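Local coordinates for protein EcmrR transcriptional regulator (PDB 6WL5) that probably senses multiple drugs as a MerR family transcriptional activator, its C-terminal domain binding cetyl-trimethyl-ammonium, at residues 15-20 against 38-43; 27-32 against 55-60; 31-36 against 71-76. All coordinates share one frame; numbering follows the deposited sequence. Where two conformers were deposited one is given.

Contact 1 of 3, residues 15-20 against 38-43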
loop_
_atom_site.group_PDB
_atom_site.type_symbol
_atom_site.label_atom_id
_atom_site.label_comp_id
_atom_site.label_asym_id
_atom_site.label_seq_id
_atom_site.Cartn_x
_atom_site.Cartn_y
_atom_site.Cartn_z
ATOM N N ILE A 15 4.385 -10.931 -6.721
ATOM C CA ILE A 15 5.805 -10.780 -6.451
ATOM C C ILE A 15 6.073 -9.293 -6.423
ATOM O O ILE A 15 5.596 -8.562 -7.302
ATOM C CB ILE A 15 6.649 -11.420 -7.562
ATOM C CG1 ILE A 15 6.242 -12.874 -7.788
ATOM C CG2 ILE A 15 8.155 -11.276 -7.249
ATOM C CD1 ILE A 15 6.818 -13.450 -9.071
ATOM N N VAL A 16 6.827 -8.844 -5.421
ATOM C CA VAL A 16 7.180 -7.445 -5.290
ATOM C C VAL A 16 8.668 -7.310 -4.998
ATOM O O VAL A 16 9.318 -8.218 -4.472
ATOM C CB VAL A 16 6.388 -6.738 -4.161
ATOM C CG1 VAL A 16 4.897 -6.897 -4.369
ATOM C CG2 VAL A 16 6.812 -7.209 -2.757
ATOM N N TYR A 17 9.191 -6.123 -5.281
ATOM C CA TYR A 17 10.350 -5.627 -4.565
ATOM C C TYR A 17 9.857 -4.722 -3.455
ATOM O O TYR A 17 8.758 -4.164 -3.550
ATOM C CB TYR A 17 11.376 -4.946 -5.465
ATOM C CG TYR A 17 10.980 -3.705 -6.203
ATOM C CD1 TYR A 17 11.015 -2.455 -5.595
ATOM C CD2 TYR A 17 10.622 -3.774 -7.542
ATOM C CE1 TYR A 17 10.689 -1.305 -6.317
ATOM C CE2 TYR A 17 10.297 -2.646 -8.250
ATOM C CZ TYR A 17 10.321 -1.429 -7.637
ATOM O OH TYR A 17 10.002 -0.348 -8.402
ATOM N N SER A 18 10.634 -4.650 -2.371
ATOM C CA SER A 18 10.130 -4.031 -1.154
ATOM C C SER A 18 11.278 -3.557 -0.263
ATOM O O SER A 18 12.406 -4.059 -0.344
ATOM C CB SER A 18 9.244 -5.029 -0.397
ATOM O OG SER A 18 10.023 -6.139 0.044
ATOM N N LYS A 19 10.983 -2.559 0.561
ATOM C CA LYS A 19 11.895 -2.117 1.596
ATOM C C LYS A 19 11.076 -1.722 2.812
ATOM O O LYS A 19 10.034 -1.096 2.678
ATOM C CB LYS A 19 12.775 -0.933 1.129
ATOM C CG LYS A 19 13.920 -0.638 2.085
ATOM C CD LYS A 19 14.965 0.269 1.463
ATOM C CE LYS A 19 16.056 0.659 2.453
ATOM N NZ LYS A 19 17.159 1.393 1.749
ATOM N N ARG A 20 11.538 -2.116 3.994
ATOM C CA ARG A 20 10.821 -1.888 5.237
ATOM C C ARG A 20 11.575 -0.890 6.104
ATOM O O ARG A 20 12.818 -0.881 6.133
ATOM C CB ARG A 20 10.648 -3.212 5.987
ATOM C CG ARG A 20 9.727 -3.113 7.170
ATOM C CD ARG A 20 9.214 -4.493 7.524
ATOM N NE ARG A 20 8.445 -4.495 8.760
ATOM C CZ ARG A 20 7.866 -5.579 9.233
ATOM N NH1 ARG A 20 7.973 -6.722 8.545
ATOM N NH2 ARG A 20 7.170 -5.544 10.363
ATOM N N GLN A 38 14.705 3.371 -8.259
ATOM C CA GLN A 38 15.928 3.681 -8.980
ATOM C C GLN A 38 16.980 2.617 -8.705
ATOM O O GLN A 38 17.653 2.127 -9.627
ATOM C CB GLN A 38 16.438 5.037 -8.507
ATOM C CG GLN A 38 15.606 6.264 -8.911
ATOM C CD GLN A 38 15.269 6.294 -10.399
ATOM O OE1 GLN A 38 14.089 6.270 -10.781
ATOM N NE2 GLN A 38 16.294 6.349 -11.240
ATOM N N GLU A 39 17.152 2.239 -7.439
ATOM C CA GLU A 39 18.267 1.350 -7.126
ATOM C C GLU A 39 17.971 -0.084 -7.539
ATOM O O GLU A 39 18.853 -0.773 -8.068
ATOM C CB GLU A 39 18.637 1.438 -5.643
ATOM C CG GLU A 39 19.371 2.742 -5.250
ATOM C CD GLU A 39 20.575 3.078 -6.133
ATOM O OE1 GLU A 39 21.571 2.327 -6.117
ATOM O OE2 GLU A 39 20.535 4.107 -6.844
ATOM N N VAL A 40 16.739 -0.551 -7.328
ATOM C CA VAL A 40 16.425 -1.919 -7.717
ATOM C C VAL A 40 16.480 -2.082 -9.227
ATOM O O VAL A 40 16.936 -3.115 -9.725
ATOM C CB VAL A 40 15.067 -2.354 -7.141
ATOM C CG1 VAL A 40 13.958 -1.795 -7.946
ATOM C CG2 VAL A 40 14.955 -3.887 -7.114
ATOM N N MET A 41 16.028 -1.069 -9.980
ATOM C CA MET A 41 16.033 -1.150 -11.441
ATOM C C MET A 41 17.457 -1.172 -11.980
ATOM O O MET A 41 17.779 -1.977 -12.865
ATOM C CB MET A 41 15.251 0.034 -12.034
ATOM C CG MET A 41 13.715 -0.136 -11.968
ATOM S SD MET A 41 13.248 -1.625 -12.826
ATOM C CE MET A 41 11.546 -1.928 -12.294
ATOM N N LYS A 42 18.327 -0.311 -11.445
ATOM C CA LYS A 42 19.725 -0.314 -11.873
ATOM C C LYS A 42 20.352 -1.691 -11.706
ATOM O O LYS A 42 21.163 -2.120 -12.538
ATOM C CB LYS A 42 20.526 0.688 -11.046
ATOM C CG LYS A 42 20.304 2.138 -11.379
ATOM C CD LYS A 42 21.381 2.981 -10.700
ATOM C CE LYS A 42 20.913 4.412 -10.454
ATOM N NZ LYS A 42 20.388 4.553 -9.072
ATOM N N ALA A 43 20.020 -2.383 -10.611
ATOM C CA ALA A 43 20.647 -3.661 -10.286
ATOM C C ALA A 43 20.026 -4.848 -11.010
ATOM O O ALA A 43 20.610 -5.938 -10.991
ATOM C CB ALA A 43 20.574 -3.925 -8.780
#
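Val40 sets one methyl group squarely on the ring of Tyr17, and this CH-pi contact carries most of the approach between strand segment 15-20 and segment 38-43 of helix 34-43. CG1 of Val40 lies 3.5 Å from the centroid of the Tyr17 ring and 6° off its normal, so the carbon is over the middle of the face. The evenness of the distances supports this reading: Val40 CG1 is 3.7 Å from Tyr17 CZ and 3.9 Å from Tyr17 CG, at the two ends of the ring. Tyr17 has CG between its backbone N and carbonyl carbon; this chi1 of 63° directs the ring toward the helix, and chi2 of 83° turns its face to Val40.

The other contacts are longer and apolar. Val40 CG2, which is anti to the valine N, reaches the root of the aromatic side chain and comes within 4.1 Å of Tyr17 CB. One residue on, the terminal methyl of Met41 curls back toward the ring, with Met41 CE 4.3 Å from Tyr17 CE2, approaching obliquely.

No hydrogen bond joins the two segments, and their nearest CA atoms, those of Tyr17 and Val40, are 7.8 Å apart, so the backbones are separated by side chains. Tyr17 OH makes a weak hydrogen bond to Glu75 OE2 on the neighbouring strand 69-77, while Phe89 touches both Tyr17 and Val40. A helix laid through apolar side chains on an antiparallel sheet is consistent with the GyrI-like small-molecule-binding domain of the SHS2 clan.

Contact 2 of 3, residues 27-32 against 55-60. With 16A (cetyl-trimethyl-ammonium), chain E; 16A (cetyl-trimethyl-ammonium), chain F.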
loop_
_atom_site.group_PDB
_atom_site.type_symbol
_atom_site.label_atom_id
_atom_site.label_comp_id
_atom_site.label_asym_id
_atom_site.label_seq_id
_atom_site.Cartn_x
_atom_site.Cartn_y
_atom_site.Cartn_z
ATOM N N SER A 27 5.318 12.130 5.703
ATOM C CA SER A 27 6.126 12.937 4.792
ATOM C C SER A 27 7.555 12.420 4.734
ATOM O O SER A 27 8.172 12.406 3.645
ATOM C CB SER A 27 6.113 14.408 5.207
ATOM O OG SER A 27 4.848 15.030 5.078
ATOM N N SER A 28 8.114 12.027 5.896
ATOM C CA SER A 28 9.484 11.528 5.924
ATOM C C SER A 28 9.590 10.228 5.147
ATOM O O SER A 28 10.555 10.005 4.404
ATOM C CB SER A 28 9.975 11.365 7.359
ATOM O OG SER A 28 9.963 12.604 8.053
ATOM N N TYR A 29 8.580 9.383 5.284
ATOM C CA TYR A 29 8.544 8.098 4.609
ATOM C C TYR A 29 8.520 8.271 3.107
ATOM O O TYR A 29 9.293 7.643 2.379
ATOM C CB TYR A 29 7.265 7.383 5.038
ATOM C CG TYR A 29 6.894 6.149 4.229
ATOM C CD1 TYR A 29 7.857 5.241 3.821
ATOM C CD2 TYR A 29 5.588 5.934 3.851
ATOM C CE1 TYR A 29 7.541 4.139 3.065
ATOM C CE2 TYR A 29 5.235 4.818 3.099
ATOM C CZ TYR A 29 6.230 3.923 2.701
ATOM O OH TYR A 29 5.925 2.824 1.927
ATOM N N ILE A 30 7.630 9.118 2.600
ATOM C CA ILE A 30 7.498 9.133 1.154
ATOM C C ILE A 30 8.749 9.677 0.452
ATOM O O ILE A 30 9.015 9.292 -0.689
ATOM C CB ILE A 30 6.195 9.781 0.657
ATOM C CG1 ILE A 30 6.216 11.269 0.977
ATOM C CG2 ILE A 30 4.960 9.059 1.254
ATOM C CD1 ILE A 30 4.915 11.950 0.614
ATOM N N LYS A 31 9.547 10.518 1.120
ATOM C CA LYS A 31 10.827 10.960 0.559
ATOM C C LYS A 31 11.804 9.810 0.361
ATOM O O LYS A 31 12.731 9.918 -0.471
ATOM C CB LYS A 31 11.451 12.043 1.458
ATOM C CG LYS A 31 10.771 13.375 1.346
ATOM C CD LYS A 31 11.418 14.455 2.160
ATOM C CE LYS A 31 11.222 14.216 3.612
ATOM N NZ LYS A 31 11.813 15.347 4.400
ATOM N N LEU A 32 11.628 8.717 1.108
ATOM C CA LEU A 32 12.436 7.513 0.982
ATOM C C LEU A 32 12.008 6.633 -0.183
ATOM O O LEU A 32 12.728 5.695 -0.527
ATOM C CB LEU A 32 12.371 6.723 2.299
ATOM C CG LEU A 32 12.826 7.457 3.566
ATOM C CD1 LEU A 32 12.515 6.556 4.781
ATOM C CD2 LEU A 32 14.302 7.873 3.541
ATOM N N CYS A 55 1.190 -0.977 -6.499
ATOM C CA CYS A 55 2.245 -0.299 -5.755
ATOM C C CYS A 55 1.618 0.136 -4.448
ATOM O O CYS A 55 0.632 0.863 -4.465
ATOM C CB CYS A 55 2.712 0.914 -6.550
ATOM S SG CYS A 55 3.919 1.915 -5.666
ATOM N N PHE A 56 2.146 -0.347 -3.322
ATOM C CA PHE A 56 1.400 -0.184 -2.082
ATOM C C PHE A 56 2.327 -0.223 -0.882
ATOM O O PHE A 56 3.434 -0.792 -0.917
ATOM C CB PHE A 56 0.324 -1.274 -1.912
ATOM C CG PHE A 56 0.858 -2.672 -1.969
ATOM C CD1 PHE A 56 1.066 -3.288 -3.193
ATOM C CD2 PHE A 56 1.138 -3.388 -0.813
ATOM C CE1 PHE A 56 1.561 -4.587 -3.290
ATOM C CE2 PHE A 56 1.613 -4.705 -0.890
ATOM C CZ PHE A 56 1.815 -5.307 -2.142
ATOM N N THR A 57 1.874 0.426 0.176
ATOM C CA THR A 57 2.525 0.352 1.470
ATOM C C THR A 57 1.766 -0.649 2.336
ATOM O O THR A 57 0.540 -0.583 2.446
ATOM C CB THR A 57 2.516 1.716 2.160
ATOM O OG1 THR A 57 3.269 2.626 1.354
ATOM C CG2 THR A 57 3.111 1.646 3.590
ATOM N N LEU A 58 2.511 -1.522 2.995
ATOM C CA LEU A 58 1.977 -2.308 4.080
ATOM C C LEU A 58 2.235 -1.581 5.392
ATOM O O LEU A 58 3.389 -1.241 5.712
ATOM C CB LEU A 58 2.658 -3.670 4.100
ATOM C CG LEU A 58 2.413 -4.567 2.877
ATOM C CD1 LEU A 58 3.208 -5.841 2.955
ATOM C CD2 LEU A 58 0.945 -4.827 2.792
ATOM N N TYR A 59 1.176 -1.395 6.172
ATOM C CA TYR A 59 1.275 -0.835 7.521
ATOM C C TYR A 59 1.253 -1.967 8.546
ATOM O O TYR A 59 0.198 -2.541 8.802
ATOM C CB TYR A 59 0.118 0.134 7.748
ATOM C CG TYR A 59 0.355 1.455 7.006
ATOM C CD1 TYR A 59 1.050 2.501 7.590
ATOM C CD2 TYR A 59 -0.112 1.646 5.700
ATOM C CE1 TYR A 59 1.305 3.677 6.903
ATOM C CE2 TYR A 59 0.123 2.830 5.010
ATOM C CZ TYR A 59 0.817 3.858 5.620
ATOM O OH TYR A 59 1.026 5.071 4.960
ATOM N N HIS A 60 2.412 -2.265 9.135
ATOM C CA HIS A 60 2.611 -3.447 9.973
ATOM C C HIS A 60 2.390 -3.209 11.457
ATOM O O HIS A 60 2.433 -4.180 12.237
ATOM C CB HIS A 60 4.028 -3.980 9.751
ATOM C CG HIS A 60 4.235 -4.600 8.401
ATOM N ND1 HIS A 60 3.451 -5.632 7.932
ATOM C CD2 HIS A 60 5.164 -4.366 7.442
ATOM C CE1 HIS A 60 3.884 -6.012 6.745
ATOM N NE2 HIS A 60 4.930 -5.267 6.427
HETATM C C1 16A E . -10.230 -4.009 16.913
HETATM C C2 16A E . -9.003 -3.426 16.229
HETATM C C3 16A E . -8.936 -1.908 16.383
HETATM C C4 16A E . -8.119 -1.205 15.295
HETATM C C5 16A E . -7.042 -2.055 14.616
HETATM C C6 16A E . -6.110 -1.167 13.798
HETATM C C7 16A E . -4.779 -1.795 13.425
HETATM C C8 16A E . -3.891 -0.708 12.832
HETATM C C9 16A E . -3.343 -1.135 11.498
HETATM C C10 16A E . -1.914 -0.656 11.236
HETATM C C11 16A E . -1.682 0.847 11.334
HETATM C C12 16A E . -2.359 1.651 10.232
HETATM C C13 16A E . -1.659 3.008 10.126
HETATM C C14 16A E . -2.069 3.706 8.844
HETATM C C15 16A E . -1.568 5.139 8.813
HETATM C C16 16A E . -1.810 5.680 7.432
HETATM N N1 16A E . -1.553 7.126 7.332
HETATM C C17 16A E . -0.228 7.522 7.845
HETATM C C18 16A E . -1.657 7.384 5.887
HETATM C C19 16A E . -2.643 7.885 7.950
HETATM C C1 16A F . 9.607 20.161 -8.146
HETATM C C2 16A F . 8.465 19.462 -7.466
HETATM C C3 16A F . 9.011 18.084 -7.141
HETATM C C4 16A F . 7.888 17.088 -7.098
HETATM C C5 16A F . 8.496 15.717 -6.945
HETATM C C6 16A F . 7.602 14.695 -7.589
HETATM C C7 16A F . 8.219 13.332 -7.466
HETATM C C8 16A F . 7.271 12.276 -7.941
HETATM C C9 16A F . 7.897 10.899 -7.831
HETATM C C10 16A F . 6.789 9.881 -7.754
HETATM C C11 16A F . 7.179 8.524 -7.154
HETATM C C12 16A F . 5.811 7.872 -6.910
HETATM C C13 16A F . 5.779 6.401 -6.520
HETATM C C14 16A F . 4.389 5.736 -6.722
HETATM C C15 16A F . 4.419 4.877 -7.980
HETATM C C16 16A F . 3.500 5.257 -9.138
HETATM N N1 16A F . 2.751 4.090 -9.651
HETATM C C17 16A F . 1.589 3.803 -8.803
HETATM C C18 16A F . 2.297 4.444 -10.997
HETATM C C19 16A F . 3.534 2.849 -9.749
#
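Two buried hydroxyls, Tyr29 OH and Thr57 OG1, meet at 2.7 Å in a hydrogen bond that is unusual in being the one polar link between segment 27-32, on helix 26-31, and strand 55-59. Either oxygen could be the donor. The side chains come from opposite directions, and Thr57 OG1 lies at the edge of the tyrosine ring, in its plane, 3.4 Å from Tyr29 CE2. Tyr29 reaches that far because its CG is anti to the backbone N (chi1 168°), extending the ring from the helix to the sheet.

Thr57 presents both branches. OG1, beside the backbone N (chi1 -63°), is also hydrogen-bonded to Tyr135 OH, so two phenol groups grip one buried threonine oxygen and probably fix its rotation. The methyl CG2 of Thr57 lies 3.5 Å from Tyr29 OH, and it is also 3.5 Å above one face of the Tyr59 ring, offset toward the rim.

The opposite face of Tyr59 carries a bound cetyl-trimethyl-ammonium, whose C14 is 3.6 Å from Tyr59 CD1. Thr57 thus backs a ring that lines this ligand's pocket, and a hydrogen bond from Tyr59 OH to Glu133 OE2 anchors the far end of that ring. A second ligand molecule is met by the first residue of the strand, with Cys55 SG 3.8 Å from its C15.

Tyr29 also packs on Val71 and Phe73 of strand 69-77 and on Phe21 and Val23 of strand 7-23. Strand 55-59 itself runs between strands 69-77 and 132-137, antiparallel to both, and helix 26-31 packs against this part of the sheet through Tyr29.

Contact 3 of 3, residues 31-36 against 71-76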
loop_
_atom_site.group_PDB
_atom_site.type_symbol
_atom_site.label_atom_id
_atom_site.label_comp_id
_atom_site.label_asym_id
_atom_site.label_seq_id
_atom_site.Cartn_x
_atom_site.Cartn_y
_atom_site.Cartn_z
ATOM N N LYS A 31 9.547 10.518 1.120
ATOM C CA LYS A 31 10.827 10.960 0.559
ATOM C C LYS A 31 11.804 9.810 0.361
ATOM O O LYS A 31 12.731 9.918 -0.471
ATOM C CB LYS A 31 11.451 12.043 1.458
ATOM C CG LYS A 31 10.771 13.375 1.346
ATOM C CD LYS A 31 11.418 14.455 2.160
ATOM C CE LYS A 31 11.222 14.216 3.612
ATOM N NZ LYS A 31 11.813 15.347 4.400
ATOM N N LEU A 32 11.628 8.717 1.108
ATOM C CA LEU A 32 12.436 7.513 0.982
ATOM C C LEU A 32 12.008 6.633 -0.183
ATOM O O LEU A 32 12.728 5.695 -0.527
ATOM C CB LEU A 32 12.371 6.723 2.299
ATOM C CG LEU A 32 12.826 7.457 3.566
ATOM C CD1 LEU A 32 12.515 6.556 4.781
ATOM C CD2 LEU A 32 14.302 7.873 3.541
ATOM N N ILE A 33 10.903 6.935 -0.851
ATOM C CA ILE A 33 10.370 6.001 -1.840
ATOM C C ILE A 33 11.054 6.102 -3.200
ATOM O O ILE A 33 11.418 5.069 -3.767
ATOM C CB ILE A 33 8.842 6.099 -1.938
ATOM C CG1 ILE A 33 8.181 5.469 -0.690
ATOM C CG2 ILE A 33 8.335 5.398 -3.213
ATOM C CD1 ILE A 33 6.706 5.796 -0.506
ATOM N N PRO A 34 11.251 7.284 -3.772
ATOM C CA PRO A 34 11.827 7.351 -5.123
ATOM C C PRO A 34 13.130 6.579 -5.255
ATOM O O PRO A 34 13.334 5.948 -6.296
ATOM C CB PRO A 34 11.998 8.860 -5.360
ATOM C CG PRO A 34 10.876 9.453 -4.565
ATOM C CD PRO A 34 10.813 8.605 -3.292
ATOM N N PRO A 35 14.067 6.652 -4.292
ATOM C CA PRO A 35 15.337 5.926 -4.469
ATOM C C PRO A 35 15.193 4.420 -4.624
ATOM O O PRO A 35 16.090 3.764 -5.178
ATOM C CB PRO A 35 16.116 6.268 -3.188
ATOM C CG PRO A 35 15.604 7.621 -2.780
ATOM C CD PRO A 35 14.132 7.594 -3.146
ATOM N N ILE A 36 14.120 3.840 -4.100
ATOM C CA ILE A 36 13.988 2.387 -4.084
ATOM C C ILE A 36 13.896 1.854 -5.503
ATOM O O ILE A 36 14.625 0.925 -5.895
ATOM C CB ILE A 36 12.732 1.996 -3.293
ATOM C CG1 ILE A 36 12.835 2.507 -1.862
ATOM C CG2 ILE A 36 12.561 0.464 -3.291
ATOM C CD1 ILE A 36 11.543 2.272 -1.080
ATOM N N VAL A 71 6.484 0.515 8.319
ATOM C CA VAL A 71 5.904 0.514 6.991
ATOM C C VAL A 71 6.804 -0.253 6.047
ATOM O O VAL A 71 8.020 -0.282 6.217
ATOM C CB VAL A 71 5.704 1.960 6.481
ATOM C CG1 VAL A 71 4.647 2.645 7.327
ATOM C CG2 VAL A 71 7.036 2.763 6.388
ATOM N N GLU A 72 6.199 -0.858 5.028
ATOM C CA GLU A 72 6.931 -1.609 4.015
ATOM C C GLU A 72 6.423 -1.198 2.637
ATOM O O GLU A 72 5.261 -1.443 2.293
ATOM C CB GLU A 72 6.796 -3.111 4.254
ATOM C CG GLU A 72 7.660 -3.953 3.348
ATOM C CD GLU A 72 7.724 -5.400 3.801
ATOM O OE1 GLU A 72 6.681 -5.878 4.293
ATOM O OE2 GLU A 72 8.799 -6.048 3.655
ATOM N N PHE A 73 7.290 -0.544 1.865
ATOM C CA PHE A 73 6.939 -0.160 0.518
ATOM C C PHE A 73 7.098 -1.352 -0.402
ATOM O O PHE A 73 8.162 -1.993 -0.414
ATOM C CB PHE A 73 7.850 0.941 0.008
ATOM C CG PHE A 73 7.537 1.329 -1.374
ATOM C CD1 PHE A 73 6.403 2.053 -1.650
ATOM C CD2 PHE A 73 8.324 0.886 -2.417
ATOM C CE1 PHE A 73 6.106 2.421 -2.948
ATOM C CE2 PHE A 73 8.055 1.269 -3.726
ATOM C CZ PHE A 73 6.932 2.025 -3.986
ATOM N N CYS A 74 6.093 -1.580 -1.237
ATOM C CA CYS A 74 6.067 -2.703 -2.169
ATOM C C CYS A 74 5.651 -2.277 -3.569
ATOM O O CYS A 74 4.767 -1.449 -3.750
ATOM C CB CYS A 74 5.055 -3.752 -1.700
ATOM S SG CYS A 74 5.348 -4.446 -0.072
ATOM N N GLU A 75 6.289 -2.859 -4.568
ATOM C CA GLU A 75 5.891 -2.622 -5.937
ATOM C C GLU A 75 5.926 -3.944 -6.675
ATOM O O GLU A 75 6.936 -4.651 -6.663
ATOM C CB GLU A 75 6.821 -1.565 -6.558
ATOM C CG GLU A 75 6.347 -1.007 -7.862
ATOM C CD GLU A 75 6.802 0.430 -8.121
ATOM O OE1 GLU A 75 6.213 1.025 -9.049
ATOM O OE2 GLU A 75 7.772 0.941 -7.460
ATOM N N ALA A 76 4.825 -4.262 -7.333
ATOM C CA ALA A 76 4.673 -5.562 -7.975
ATOM C C ALA A 76 5.405 -5.639 -9.309
ATOM O O ALA A 76 5.292 -4.742 -10.161
ATOM C CB ALA A 76 3.193 -5.871 -8.198
#
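Ile33 meets the ring of Phe73 with both its branches and Ile36 with its CD1 alone, and every contact across the two segments is apolar. The CH-pi component comes from Ile33: its CG2 sits 3.9 Å from the Phe73 centroid, 21° off the normal, over one face but displaced toward the rim. That offset agrees with the short approaches of Ile33 CG2, 3.7 Å to both Phe73 CE1 and Phe73 CZ.

Aliphatic contacts complete the grip. Ile33 CD1 reaches Phe73 CD1 at 3.9 Å, so both methyl groups of Ile33 touch the ring. Ile36 CD1 meets Phe73 CD2 obliquely at 3.8 Å. Phe73 has CG anti to the backbone N (chi1 179°), an extended setting that carries the ring out from the strand to where both isoleucines converge.

Ile33 also belongs to a cetyl-trimethyl-ammonium pocket, so a pocket residue packs directly on the sheet. Beyond the pair of segments, Phe73 touches Tyr29 of helix 26-31 and Cys55 of strand 55-59, and Ile36 rests on Tyr17. Strand 69-77 lies between strands 7-23 and 55-59, antiparallel to both, with Ile36 of helix 34-43 packed against it.

The three contacts place consecutive helices 26-31 and 34-43 on three adjoining strands of one sheet. Contacts 2 and 3 are closest, with centres about 6 Å apart, and Tyr29 OH lies 3.3 Å from Phe73 CB. Contacts 1 and 3 share helix 34-43; their centres are about 8 Å apart, and their strands are joined by the backbone pair Lys19 O and Phe73 N at 2.9 Å. The ligand near Cys55 also relates contacts 2 and 3: Glu75 OE1 is 4.7 Å from its ammonium N1, a spacing consistent with electrostatic attraction. Contact 1 lies farther from the ligand, about 7 Å between nearest atoms of it and the Tyr17 side chain, yet reaches pocket residue Glu75 through the weak Tyr17 bond.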